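Local coordinates for putative uncharacterized protein (Mycobacterium avium, PDB 2Z6V) that belongs to the sulfotransferase family and probably transfers a sulfuryl group from the donor PAPS to an acceptor that has not been identified, at residues Q230-Y233 with L234-L237; A221-S224 with S225-Y229; E324-G327 with D328-F332; D345-R348 with R349-E352; H333-Y336 with H337-M340. All coordinates share one frame; numbering follows the deposited sequence.

Contacts 1 and 2 are successive turns of helix 224-238: contact 2 covers its entry and is partly buried, whereas contact 1 is mostly buried and combines backbone bonds with apolar and amide overlap. The other three follow one another through the far edge of the parallel sheet. Contact 3, at the surface, turns helix 301-326 into strand 331-335; contact 5 leads that strand into helix 336-341; contact 4 is the next helix, 343-353, which packs against both. Acidic capping marks contact 2, a glycine turn contact 3, a salt bridge contact 4, and aromatic, sulfur and water contacts contact 5. Arg349 of contact 4 reaches Glu338 of contact 5, and Phe332 of contact 3 packs on Ile350.

Contact 1 (Q230-Y233 with L234-L237); sequences QKRY and LQVL
Tyr233 lays the CD2 side of its ring against Leu237, whose methyl CD1 sits at the ring edge, 4.0 Å from CD2. The pair is an i to i+4 contact in a regular alpha-helix, 224-238, of this sulfotransferase domain. One turn back, Gln230 and Leu234 run side by side in the same direction, with NE2 of Gln230 3.8 Å from CD1 of Leu234. Gln230, its chain stretched out from a CG set beside the carbonyl carbon (chi1 -170°), carries its amide past the leucine to His195, which bonds OE1. The Tyr233 hydroxyl bonds the carbonyl of Gln139, while Leu234 and Leu237 both pack on Trp245 of strand 244-248. On another flank Gln235 folds back over the preceding turn. Its NE2 donates to the carbonyl of Ala103, and its OE1 lies 3.7 Å from CG of Lys231. Beneath the side chains run the i to i+4 backbone bonds: Leu234 N donates to Gln230 O over 2.8 Å, and Leu237 N meets Tyr233 O at 3.1 Å.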
loop_
_atom_site.group_PDB
_atom_site.type_symbol
_atom_site.label_atom_id
_atom_site.label_comp_id
_atom_site.label_asym_id
_atom_site.label_seq_id
_atom_site.Cartn_x
_atom_site.Cartn_y
_atom_site.Cartn_z
ATOM N N GLN A 230 0.218 -7.775 -10.480
ATOM C CA GLN A 230 -0.947 -7.033 -10.022
ATOM C C GLN A 230 -2.081 -7.109 -11.032
ATOM O O GLN A 230 -3.232 -7.334 -10.656
ATOM C CB GLN A 230 -0.614 -5.570 -9.748
ATOM C CG GLN A 230 -1.749 -4.862 -9.049
ATOM C CD GLN A 230 -1.500 -3.390 -8.868
ATOM O OE1 GLN A 230 -0.352 -2.938 -8.876
ATOM N NE2 GLN A 230 -2.573 -2.625 -8.680
ATOM N N LYS A 231 -1.762 -6.925 -12.311
ATOM C CA LYS A 231 -2.784 -6.983 -13.358
ATOM C C LYS A 231 -3.510 -8.334 -13.373
ATOM O O LYS A 231 -4.737 -8.384 -13.465
ATOM C CB LYS A 231 -2.159 -6.694 -14.726
ATOM C CG LYS A 231 -3.118 -6.872 -15.898
ATOM C CD LYS A 231 -2.665 -6.071 -17.116
ATOM C CE LYS A 231 -3.678 -6.181 -18.249
ATOM N NZ LYS A 231 -3.665 -4.991 -19.151
ATOM N N ARG A 232 -2.756 -9.425 -13.274
ATOM C CA ARG A 232 -3.351 -10.762 -13.255
ATOM C C ARG A 232 -4.253 -10.904 -12.024
ATOM O O ARG A 232 -5.354 -11.455 -12.098
ATOM C CB ARG A 232 -2.256 -11.836 -13.213
ATOM C CG ARG A 232 -1.517 -12.046 -14.529
ATOM C CD ARG A 232 -0.539 -13.202 -14.417
ATOM N NE ARG A 232 0.841 -12.731 -14.353
ATOM C CZ ARG A 232 1.687 -13.032 -13.380
ATOM N NH1 ARG A 232 1.298 -13.806 -12.382
ATOM N NH2 ARG A 232 2.919 -12.558 -13.407
ATOM N N TYR A 233 -3.766 -10.397 -10.893
ATOM C CA TYR A 233 -4.503 -10.434 -9.646
ATOM C C TYR A 233 -5.834 -9.716 -9.860
ATOM O O TYR A 233 -6.896 -10.256 -9.548
ATOM C CB TYR A 233 -3.716 -9.707 -8.563
ATOM C CG TYR A 233 -3.979 -10.168 -7.154
ATOM C CD1 TYR A 233 -3.117 -11.078 -6.533
ATOM C CD2 TYR A 233 -5.042 -9.655 -6.414
ATOM C CE1 TYR A 233 -3.300 -11.463 -5.199
ATOM C CE2 TYR A 233 -5.240 -10.027 -5.075
ATOM C CZ TYR A 233 -4.361 -10.931 -4.473
ATOM O OH TYR A 233 -4.523 -11.298 -3.156
ATOM N N LEU A 234 -5.773 -8.498 -10.388
ATOM C CA LEU A 234 -6.986 -7.729 -10.625
ATOM C C LEU A 234 -7.910 -8.419 -11.627
ATOM O O LEU A 234 -9.132 -8.344 -11.502
ATOM C CB LEU A 234 -6.635 -6.318 -11.100
ATOM C CG LEU A 234 -5.849 -5.509 -10.062
ATOM C CD1 LEU A 234 -5.502 -4.153 -10.633
ATOM C CD2 LEU A 234 -6.678 -5.350 -8.798
ATOM N N GLN A 235 -7.339 -9.110 -12.609
ATOM C CA GLN A 235 -8.172 -9.804 -13.588
ATOM C C GLN A 235 -8.933 -10.963 -12.939
ATOM O O GLN A 235 -10.024 -11.324 -13.381
ATOM C CB GLN A 235 -7.318 -10.303 -14.759
ATOM C CG GLN A 235 -6.817 -9.178 -15.651
ATOM C CD GLN A 235 -5.789 -9.645 -16.644
ATOM O OE1 GLN A 235 -4.748 -10.180 -16.266
ATOM N NE2 GLN A 235 -6.071 -9.447 -17.928
ATOM N N VAL A 236 -8.357 -11.539 -11.886
ATOM C CA VAL A 236 -9.014 -12.629 -11.177
ATOM C C VAL A 236 -10.175 -12.078 -10.339
ATOM O O VAL A 236 -11.244 -12.689 -10.255
ATOM C CB VAL A 236 -8.035 -13.375 -10.240
ATOM C CG1 VAL A 236 -8.804 -14.376 -9.376
ATOM C CG2 VAL A 236 -6.963 -14.079 -11.061
ATOM N N LEU A 237 -9.965 -10.925 -9.717
ATOM C CA LEU A 237 -11.016 -10.331 -8.905
ATOM C C LEU A 237 -12.150 -9.795 -9.789
ATOM O O LEU A 237 -13.320 -9.851 -9.397
ATOM C CB LEU A 237 -10.438 -9.222 -8.023
ATOM C CG LEU A 237 -9.400 -9.654 -6.972
ATOM C CD1 LEU A 237 -8.830 -8.415 -6.267
ATOM C CD2 LEU A 237 -10.040 -10.595 -5.946
#

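Contact 2 (A221-S224 with S225-Y229)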
loop_
_atom_site.group_PDB
_atom_site.type_symbol
_atom_site.label_atom_id
_atom_site.label_comp_id
_atom_site.label_asym_id
_atom_site.label_seq_id
_atom_site.Cartn_x
_atom_site.Cartn_y
_atom_site.Cartn_z
ATOM N N ALA A 221 15.872 -3.806 -8.028
ATOM C CA ALA A 221 14.721 -4.629 -8.371
ATOM C C ALA A 221 14.020 -4.228 -9.667
ATOM O O ALA A 221 13.744 -3.050 -9.914
ATOM C CB ALA A 221 13.721 -4.626 -7.218
ATOM N N ASP A 222 13.750 -5.228 -10.498
ATOM C CA ASP A 222 13.037 -5.013 -11.745
ATOM C C ASP A 222 11.594 -5.113 -11.292
ATOM O O ASP A 222 11.153 -6.174 -10.855
ATOM C CB ASP A 222 13.347 -6.133 -12.731
ATOM C CG ASP A 222 12.664 -5.936 -14.065
ATOM O OD1 ASP A 222 11.448 -5.649 -14.082
ATOM O OD2 ASP A 222 13.345 -6.080 -15.100
ATOM N N MET A 223 10.848 -4.022 -11.394
ATOM C CA MET A 223 9.471 -4.035 -10.925
ATOM C C MET A 223 8.407 -4.577 -11.883
ATOM O O MET A 223 7.225 -4.652 -11.529
ATOM C CB MET A 223 9.094 -2.627 -10.463
ATOM C CG MET A 223 9.965 -2.100 -9.318
ATOM S SD MET A 223 9.891 -3.123 -7.819
ATOM C CE MET A 223 8.150 -2.957 -7.404
ATOM N N SER A 224 8.817 -4.989 -13.077
ATOM C CA SER A 224 7.861 -5.491 -14.055
ATOM C C SER A 224 7.106 -6.743 -13.610
ATOM O O SER A 224 5.890 -6.830 -13.782
ATOM C CB SER A 224 8.553 -5.740 -15.407
ATOM O OG SER A 224 9.477 -6.813 -15.344
ATOM N N SER A 225 7.812 -7.716 -13.045
ATOM C CA SER A 225 7.148 -8.937 -12.597
ATOM C C SER A 225 6.014 -8.602 -11.628
ATOM O O SER A 225 4.941 -9.208 -11.668
ATOM C CB SER A 225 8.150 -9.867 -11.902
ATOM O OG SER A 225 8.748 -9.244 -10.773
ATOM N N THR A 226 6.260 -7.617 -10.770
ATOM C CA THR A 226 5.295 -7.201 -9.767
ATOM C C THR A 226 4.040 -6.561 -10.349
ATOM O O THR A 226 2.919 -6.966 -10.029
ATOM C CB THR A 226 5.932 -6.214 -8.787
ATOM O OG1 THR A 226 7.181 -6.751 -8.320
ATOM C CG2 THR A 226 4.993 -5.961 -7.617
ATOM N N TYR A 227 4.219 -5.555 -11.198
ATOM C CA TYR A 227 3.060 -4.910 -11.786
ATOM C C TYR A 227 2.313 -5.863 -12.698
ATOM O O TYR A 227 1.086 -5.805 -12.783
ATOM C CB TYR A 227 3.455 -3.624 -12.520
ATOM C CG TYR A 227 3.615 -2.464 -11.568
ATOM C CD1 TYR A 227 4.815 -2.249 -10.898
ATOM C CD2 TYR A 227 2.527 -1.647 -11.250
ATOM C CE1 TYR A 227 4.928 -1.252 -9.922
ATOM C CE2 TYR A 227 2.625 -0.652 -10.281
ATOM C CZ TYR A 227 3.826 -0.463 -9.618
ATOM O OH TYR A 227 3.924 0.499 -8.635
ATOM N N GLU A 228 3.041 -6.760 -13.356
ATOM C CA GLU A 228 2.397 -7.725 -14.237
ATOM C C GLU A 228 1.575 -8.668 -13.382
ATOM O O GLU A 228 0.515 -9.137 -13.801
ATOM C CB GLU A 228 3.436 -8.502 -15.035
ATOM C CG GLU A 228 3.873 -7.801 -16.309
ATOM C CD GLU A 228 5.234 -8.261 -16.774
ATOM O OE1 GLU A 228 5.489 -9.487 -16.698
ATOM O OE2 GLU A 228 6.039 -7.402 -17.216
ATOM N N TYR A 229 2.066 -8.940 -12.176
ATOM C CA TYR A 229 1.348 -9.800 -11.251
ATOM C C TYR A 229 0.085 -9.062 -10.780
ATOM O O TYR A 229 -1.004 -9.642 -10.709
ATOM C CB TYR A 229 2.229 -10.144 -10.048
ATOM C CG TYR A 229 1.524 -10.989 -9.005
ATOM C CD1 TYR A 229 0.978 -12.231 -9.338
ATOM C CD2 TYR A 229 1.366 -10.529 -7.692
ATOM C CE1 TYR A 229 0.287 -12.988 -8.398
ATOM C CE2 TYR A 229 0.678 -11.282 -6.745
ATOM C CZ TYR A 229 0.138 -12.510 -7.108
ATOM O OH TYR A 229 -0.559 -13.257 -6.182
#
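Glu228 curls back over the preceding turn toward Ser224. Its CB lies 3.2 Å from Ser224 O, CG and CD both follow at 3.4 Å from that oxygen, and OE2 ends 3.5 Å from Ser224 CB. CG stands beside the backbone N (chi1 -85°), which turns the chain toward the start of helix 224-238. The same carbonyl accepts the Glu228 N-H over 2.9 Å, and Met223 O takes that of Tyr227 in an almost straight bond. Ahead of this first turn, Asp222 forms an Asx turn: OD1 receives Ser224 N at 2.9 Å, nearly along its own C-O bond, and Ser224 OG at 2.6 Å from above the carboxylate plane. On the inner side Met223 runs alongside Thr226, whose hydroxyl bonds Asp198, while the Tyr227 hydroxyl bonds His252. Two carboxylates thus lie near the helix start, Asp222 OD1 and Glu228 OE2 6.5 Å apart; the N-terminus would probably favour their charge, more clearly for Asp222, which takes an N-H, than for Glu228, whose OE2 also nears the Ser224 carbonyl.

Contact 3 (E324-G327 with D328-F332); sequences ERIG and DERFF
Ile326 and Arg330 cross at about a right angle, and this is where the turn is close-packed. CD1 of Ile326 meets CB of Arg330 at 3.8 Å and approaches its NH1 at 3.9 Å, reached because the arginine is bent at chi2 and chi3. The same methyl lies 4.0 Å from CE2 of Phe331, so one isoleucine branch joins an arginine stem and a phenyl ring. Gly327 supplies the polar part of this side: its carbonyl O sits at the edge of the Phe331 ring, in plane, 3.6 Å from CD2, and accepts a weak bond from Arg330 N at 3.3 Å. Gly327 is the first residue to leave the helix, and its phi of 102° with psi of 147° belongs to a region open essentially to glycine. The outer side is looser. Glu329 is exposed and its side chain keeps 4.8 Å from the preceding segment, while Asp328 OD1 finds its salt-bridge partner outside the turn, in Arg323. The tight side is turned to helix 256-262, where Ile326 and Arg330 rest on Leu260, and the guanidinium bonds the carbonyl of Ala266. The turn thereby joins the end of helix 301-326 to strand 331-335, one of the two outermost strands, which lies beside 267-272; its Phe332 packs on helix 343-353.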
loop_
_atom_site.group_PDB
_atom_site.type_symbol
_atom_site.label_atom_id
_atom_site.label_comp_id
_atom_site.label_asym_id
_atom_site.label_seq_id
_atom_site.Cartn_x
_atom_site.Cartn_y
_atom_site.Cartn_z
ATOM N N GLU A 324 7.327 15.277 -16.123
ATOM C CA GLU A 324 8.022 16.144 -17.056
ATOM C C GLU A 324 7.992 15.520 -18.449
ATOM O O GLU A 324 7.880 16.216 -19.459
ATOM C CB GLU A 324 9.472 16.359 -16.601
ATOM C CG GLU A 324 10.313 17.160 -17.581
ATOM C CD GLU A 324 11.670 17.549 -17.026
ATOM O OE1 GLU A 324 12.409 16.659 -16.551
ATOM O OE2 GLU A 324 12.006 18.752 -17.074
ATOM N N ARG A 325 8.055 14.195 -18.488
ATOM C CA ARG A 325 8.072 13.471 -19.745
ATOM C C ARG A 325 6.720 13.277 -20.411
ATOM O O ARG A 325 6.606 13.470 -21.622
ATOM C CB ARG A 325 8.746 12.109 -19.546
ATOM C CG ARG A 325 8.643 11.187 -20.746
ATOM C CD ARG A 325 9.537 9.976 -20.572
ATOM N NE ARG A 325 9.180 9.184 -19.396
ATOM C CZ ARG A 325 8.139 8.360 -19.335
ATOM N NH1 ARG A 325 7.345 8.209 -20.392
ATOM N NH2 ARG A 325 7.886 7.693 -18.216
ATOM N N ILE A 326 5.701 12.913 -19.632
ATOM C CA ILE A 326 4.373 12.655 -20.192
ATOM C C ILE A 326 3.346 13.788 -20.079
ATOM O O ILE A 326 2.282 13.723 -20.701
ATOM C CB ILE A 326 3.768 11.357 -19.591
ATOM C CG1 ILE A 326 3.378 11.578 -18.123
ATOM C CG2 ILE A 326 4.781 10.205 -19.718
ATOM C CD1 ILE A 326 2.840 10.345 -17.445
ATOM N N GLY A 327 3.657 14.819 -19.293
ATOM C CA GLY A 327 2.745 15.944 -19.157
ATOM C C GLY A 327 1.916 15.996 -17.885
ATOM O O GLY A 327 1.523 14.964 -17.338
ATOM N N ASP A 328 1.637 17.206 -17.417
ATOM C CA ASP A 328 0.848 17.390 -16.209
ATOM C C ASP A 328 -0.584 16.891 -16.364
ATOM O O ASP A 328 -1.216 16.494 -15.383
ATOM C CB ASP A 328 0.800 18.861 -15.824
ATOM C CG ASP A 328 0.110 19.086 -14.491
ATOM O OD1 ASP A 328 0.705 18.714 -13.455
ATOM O OD2 ASP A 328 -1.022 19.629 -14.477
ATOM N N GLU A 329 -1.095 16.914 -17.591
ATOM C CA GLU A 329 -2.465 16.489 -17.851
ATOM C C GLU A 329 -2.744 15.002 -17.560
ATOM O O GLU A 329 -3.897 14.593 -17.456
ATOM C CB GLU A 329 -2.846 16.834 -19.300
ATOM C CG GLU A 329 -2.177 15.973 -20.361
ATOM C CD GLU A 329 -2.363 16.519 -21.774
ATOM O OE1 GLU A 329 -3.310 17.312 -22.005
ATOM O OE2 GLU A 329 -1.565 16.143 -22.660
ATOM N N ARG A 330 -1.698 14.195 -17.431
ATOM C CA ARG A 330 -1.875 12.775 -17.142
ATOM C C ARG A 330 -2.162 12.556 -15.653
ATOM O O ARG A 330 -2.443 11.436 -15.217
ATOM C CB ARG A 330 -0.619 11.984 -17.538
ATOM C CG ARG A 330 -0.412 11.797 -19.043
ATOM C CD ARG A 330 -1.556 11.013 -19.679
ATOM N NE ARG A 330 -1.781 9.712 -19.046
ATOM C CZ ARG A 330 -0.948 8.672 -19.112
ATOM N NH1 ARG A 330 0.193 8.761 -19.790
ATOM N NH2 ARG A 330 -1.263 7.529 -18.503
ATOM N N PHE A 331 -2.096 13.637 -14.883
ATOM C CA PHE A 331 -2.315 13.575 -13.443
ATOM C C PHE A 331 -3.454 14.464 -12.955
ATOM O O PHE A 331 -3.855 15.423 -13.622
ATOM C CB PHE A 331 -1.060 14.028 -12.691
ATOM C CG PHE A 331 0.168 13.237 -12.999
ATOM C CD1 PHE A 331 0.578 12.214 -12.156
ATOM C CD2 PHE A 331 0.937 13.535 -14.118
ATOM C CE1 PHE A 331 1.743 11.494 -12.422
ATOM C CE2 PHE A 331 2.103 12.825 -14.396
ATOM C CZ PHE A 331 2.508 11.801 -13.545
ATOM N N PHE A 332 -3.973 14.123 -11.780
ATOM C CA PHE A 332 -4.988 14.933 -11.131
ATOM C C PHE A 332 -4.318 15.232 -9.801
ATOM O O PHE A 332 -3.778 14.328 -9.170
ATOM C CB PHE A 332 -6.291 14.181 -10.856
ATOM C CG PHE A 332 -7.301 15.029 -10.139
ATOM C CD1 PHE A 332 -8.160 15.861 -10.853
ATOM C CD2 PHE A 332 -7.293 15.113 -8.747
ATOM C CE1 PHE A 332 -8.986 16.771 -10.194
ATOM C CE2 PHE A 332 -8.115 16.021 -8.075
ATOM C CZ PHE A 332 -8.961 16.853 -8.800
#

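Contact 4 (D345-R348 with R349-E352); sequences DVMR and RIYE
Arg349 reaches back along helix 343-353 to Asp345, an i to i+4 salt bridge of an alpha-helix that packs beside the edge strand of the sulfotransferase sheet. NH1 lies 3.1 Å from Asp345 OD2, but the N-H points poorly at the oxygen (133°) and the hydrogen bond is weak; carboxylate and guanidinium planes stand 28° apart. The bend at chi3 (59°) swings the guanidinium over to the aspartate, and CD touches the same carboxylate, 3.6 Å from OD2. NH1 has its stronger partner in Glu338 of helix 336-341, so two acids flank one nitrogen, which would probably stabilise the charge. Met347 works on the buried side. Bent at chi2 and chi3, it brings SD to 4.3 Å from Ile350 CD1 and CE to 4.4 Å from Tyr351 CE1, with Ile122 and Met366 of neighbouring helices packed against it. Ile350 CD1 in turn rests on Val346 CG1 at 3.8 Å. Arg348 extends away to a salt bridge between its NE and Glu363, while its backbone O accepts Glu352 N at 2.9 Å. Tyr351, whose hydroxyl bonds Asp129, keeps its ring edge at the Met347 carbonyl, CD1 3.3 Å from O.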
loop_
_atom_site.group_PDB
_atom_site.type_symbol
_atom_site.label_atom_id
_atom_site.label_comp_id
_atom_site.label_asym_id
_atom_site.label_seq_id
_atom_site.Cartn_x
_atom_site.Cartn_y
_atom_site.Cartn_z
ATOM N N ASP A 345 -16.047 18.670 -3.275
ATOM C CA ASP A 345 -15.633 19.504 -4.394
ATOM C C ASP A 345 -14.556 18.775 -5.187
ATOM O O ASP A 345 -14.590 18.751 -6.420
ATOM C CB ASP A 345 -15.077 20.842 -3.917
ATOM C CG ASP A 345 -14.578 21.699 -5.070
ATOM O OD1 ASP A 345 -15.363 21.943 -6.012
ATOM O OD2 ASP A 345 -13.404 22.121 -5.041
ATOM N N VAL A 346 -13.599 18.186 -4.474
ATOM C CA VAL A 346 -12.527 17.443 -5.122
ATOM C C VAL A 346 -13.087 16.295 -5.961
ATOM O O VAL A 346 -12.639 16.069 -7.081
ATOM C CB VAL A 346 -11.538 16.854 -4.095
ATOM C CG1 VAL A 346 -10.496 16.016 -4.813
ATOM C CG2 VAL A 346 -10.857 17.974 -3.315
ATOM N N MET A 347 -14.076 15.584 -5.427
ATOM C CA MET A 347 -14.665 14.458 -6.136
ATOM C C MET A 347 -15.268 14.858 -7.478
ATOM O O MET A 347 -15.003 14.222 -8.500
ATOM C CB MET A 347 -15.726 13.776 -5.265
ATOM C CG MET A 347 -15.206 13.265 -3.912
ATOM S SD MET A 347 -13.698 12.228 -4.006
ATOM C CE MET A 347 -14.297 10.806 -4.921
ATOM N N ARG A 348 -16.074 15.913 -7.482
ATOM C CA ARG A 348 -16.697 16.370 -8.715
ATOM C C ARG A 348 -15.637 16.703 -9.750
ATOM O O ARG A 348 -15.787 16.377 -10.928
ATOM C CB ARG A 348 -17.572 17.600 -8.456
ATOM C CG ARG A 348 -18.653 17.348 -7.431
ATOM C CD ARG A 348 -19.763 18.391 -7.447
ATOM N NE ARG A 348 -20.578 18.231 -6.250
ATOM C CZ ARG A 348 -20.283 18.782 -5.078
ATOM N NH1 ARG A 348 -19.201 19.548 -4.960
ATOM N NH2 ARG A 348 -21.037 18.529 -4.013
ATOM N N ARG A 349 -14.564 17.347 -9.305
ATOM C CA ARG A 349 -13.483 17.714 -10.205
ATOM C C ARG A 349 -12.717 16.492 -10.685
ATOM O O ARG A 349 -12.203 16.477 -11.804
ATOM C CB ARG A 349 -12.543 18.705 -9.523
ATOM C CG ARG A 349 -13.124 20.106 -9.446
ATOM C CD ARG A 349 -12.566 20.862 -8.263
ATOM N NE ARG A 349 -11.120 20.968 -8.349
ATOM C CZ ARG A 349 -10.313 20.935 -7.300
ATOM N NH1 ARG A 349 -10.823 20.795 -6.085
ATOM N NH2 ARG A 349 -9.003 21.041 -7.472
ATOM N N ILE A 350 -12.632 15.471 -9.840
ATOM C CA ILE A 350 -11.950 14.243 -10.224
ATOM C C ILE A 350 -12.790 13.601 -11.312
ATOM O O ILE A 350 -12.266 13.177 -12.340
ATOM C CB ILE A 350 -11.824 13.256 -9.042
ATOM C CG1 ILE A 350 -10.634 13.652 -8.166
ATOM C CG2 ILE A 350 -11.671 11.818 -9.559
ATOM C CD1 ILE A 350 -10.532 12.855 -6.880
ATOM N N TYR A 351 -14.098 13.537 -11.087
ATOM C CA TYR A 351 -14.984 12.941 -12.071
ATOM C C TYR A 351 -14.975 13.712 -13.395
ATOM O O TYR A 351 -14.999 13.101 -14.469
ATOM C CB TYR A 351 -16.405 12.827 -11.517
ATOM C CG TYR A 351 -16.653 11.547 -10.740
ATOM C CD1 TYR A 351 -15.998 11.298 -9.532
ATOM C CD2 TYR A 351 -17.542 10.580 -11.217
ATOM C CE1 TYR A 351 -16.219 10.121 -8.818
ATOM C CE2 TYR A 351 -17.771 9.397 -10.511
ATOM C CZ TYR A 351 -17.105 9.175 -9.312
ATOM O OH TYR A 351 -17.316 8.001 -8.618
ATOM N N GLU A 352 -14.931 15.043 -13.328
ATOM C CA GLU A 352 -14.893 15.851 -14.548
ATOM C C GLU A 352 -13.613 15.512 -15.298
ATOM O O GLU A 352 -13.627 15.233 -16.495
ATOM C CB GLU A 352 -14.882 17.344 -14.227
ATOM C CG GLU A 352 -16.116 17.853 -13.518
ATOM C CD GLU A 352 -15.967 19.305 -13.095
ATOM O OE1 GLU A 352 -16.890 19.829 -12.423
ATOM O OE2 GLU A 352 -14.923 19.918 -13.437
#

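Contact 5 (H333-Y336 with H337-M340); sequences HMYY and HEMM
Tyr336 and Met340 meet by CH-pi and Met-aromatic contacts. CG of Met340 makes the CH-pi contact, over one face of the tyrosine ring and 3.9 Å from its centroid; SD makes the Met-aromatic one, oblique to the ring at 4.4 Å from the centroid, and CE meets CE1 of Tyr336 at 3.7 Å. A second CH-pi contact joins Tyr335 and His337: with chi1 of 64° the imidazole swings back toward the tyrosine, and Tyr335 CB sits over its face, 3.7 Å from the centroid. The two side chains lie side by side, their ring planes 36° apart, an oblique pair. Sulfur contacts also close the inner side, where Met334 CG touches Met339 SD at 3.8 Å and both methionines rest on Ile122 of helix 120-126. Among the hydrogen bonds, Tyr335 O starts the helix by accepting Met339 N at 2.9 Å, together with a weaker bond from Glu338 N. A water sits in the corner, donating to His333 O and, weakly, to Glu338 OE1 at 2.9 Å, and accepting from Tyr335 N; the strongest partner of OE1 is Arg349. Tyr335 occupies the N-cap position, at the join of strand 331-335 and helix 336-341. Such a strand-to-helix passage belongs to the parallel alpha/beta fold of sulfotransferases, with strand order 2-3-1-4-5, akin to P-loop kinases.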
loop_
_atom_site.group_PDB
_atom_site.type_symbol
_atom_site.label_atom_id
_atom_site.label_comp_id
_atom_site.label_asym_id
_atom_site.label_seq_id
_atom_site.Cartn_x
_atom_site.Cartn_y
_atom_site.Cartn_z
ATOM N N HIS A 333 -4.332 16.483 -9.366
ATOM C CA HIS A 333 -3.673 16.781 -8.107
ATOM C C HIS A 333 -4.614 16.958 -6.942
ATOM O O HIS A 333 -5.406 17.893 -6.880
ATOM C CB HIS A 333 -2.750 17.987 -8.266
ATOM C CG HIS A 333 -1.640 17.738 -9.231
ATOM N ND1 HIS A 333 -1.552 18.378 -10.448
ATOM C CD2 HIS A 333 -0.628 16.838 -9.204
ATOM C CE1 HIS A 333 -0.536 17.880 -11.130
ATOM N NE2 HIS A 333 0.040 16.944 -10.398
ATOM N N MET A 334 -4.511 16.024 -6.013
ATOM C CA MET A 334 -5.340 16.026 -4.829
ATOM C C MET A 334 -4.517 16.526 -3.644
ATOM O O MET A 334 -3.561 15.880 -3.218
ATOM C CB MET A 334 -5.849 14.613 -4.585
ATOM C CG MET A 334 -6.759 14.468 -3.404
ATOM S SD MET A 334 -7.236 12.754 -3.300
ATOM C CE MET A 334 -5.741 12.026 -2.579
ATOM N N TYR A 335 -4.894 17.690 -3.129
ATOM C CA TYR A 335 -4.199 18.300 -2.007
ATOM C C TYR A 335 -4.877 17.971 -0.690
ATOM O O TYR A 335 -6.103 17.996 -0.583
ATOM C CB TYR A 335 -4.150 19.818 -2.189
ATOM C CG TYR A 335 -3.334 20.260 -3.383
ATOM C CD1 TYR A 335 -1.961 20.486 -3.272
ATOM C CD2 TYR A 335 -3.930 20.425 -4.634
ATOM C CE1 TYR A 335 -1.199 20.872 -4.382
ATOM C CE2 TYR A 335 -3.181 20.805 -5.747
ATOM C CZ TYR A 335 -1.819 21.029 -5.617
ATOM O OH TYR A 335 -1.085 21.418 -6.716
ATOM N N TYR A 336 -4.065 17.660 0.312
ATOM C CA TYR A 336 -4.573 17.343 1.639
ATOM C C TYR A 336 -5.458 18.473 2.166
ATOM O O TYR A 336 -6.551 18.231 2.690
ATOM C CB TYR A 336 -3.404 17.126 2.600
ATOM C CG TYR A 336 -3.825 16.917 4.030
ATOM C CD1 TYR A 336 -4.563 15.795 4.401
ATOM C CD2 TYR A 336 -3.498 17.848 5.016
ATOM C CE1 TYR A 336 -4.964 15.602 5.724
ATOM C CE2 TYR A 336 -3.896 17.665 6.340
ATOM C CZ TYR A 336 -4.626 16.539 6.685
ATOM O OH TYR A 336 -5.008 16.341 7.992
ATOM N N HIS A 337 -4.988 19.708 2.019
ATOM C CA HIS A 337 -5.747 20.839 2.509
ATOM C C HIS A 337 -7.095 21.003 1.819
ATOM O O HIS A 337 -8.032 21.513 2.417
ATOM C CB HIS A 337 -4.926 22.136 2.420
ATOM C CG HIS A 337 -4.561 22.553 1.026
ATOM N ND1 HIS A 337 -3.352 22.235 0.444
ATOM C CD2 HIS A 337 -5.230 23.303 0.118
ATOM C CE1 HIS A 337 -3.290 22.774 -0.759
ATOM N NE2 HIS A 337 -4.415 23.428 -0.981
ATOM N N GLU A 338 -7.200 20.563 0.571
ATOM C CA GLU A 338 -8.464 20.670 -0.155
ATOM C C GLU A 338 -9.386 19.532 0.246
ATOM O O GLU A 338 -10.607 19.678 0.279
ATOM C CB GLU A 338 -8.227 20.635 -1.670
ATOM C CG GLU A 338 -7.973 22.004 -2.298
ATOM C CD GLU A 338 -7.726 21.934 -3.804
ATOM O OE1 GLU A 338 -8.450 21.187 -4.501
ATOM O OE2 GLU A 338 -6.811 22.641 -4.291
ATOM N N MET A 339 -8.786 18.396 0.565
ATOM C CA MET A 339 -9.535 17.219 0.966
ATOM C C MET A 339 -10.186 17.431 2.340
ATOM O O MET A 339 -11.206 16.817 2.651
ATOM C CB MET A 339 -8.591 16.015 1.005
ATOM C CG MET A 339 -9.200 14.726 0.504
ATOM S SD MET A 339 -9.814 14.873 -1.190
ATOM C CE MET A 339 -11.248 13.762 -1.138
ATOM N N MET A 340 -9.592 18.302 3.153
ATOM C CA MET A 340 -10.112 18.600 4.488
ATOM C C MET A 340 -11.220 19.651 4.458
ATOM O O MET A 340 -12.265 19.478 5.085
ATOM C CB MET A 340 -8.989 19.103 5.400
ATOM C CG MET A 340 -7.880 18.097 5.669
ATOM S SD MET A 340 -8.464 16.593 6.480
ATOM C CE MET A 340 -8.569 15.451 5.055
HETATM O O HOH W 1 -6.899 18.708 -4.563
#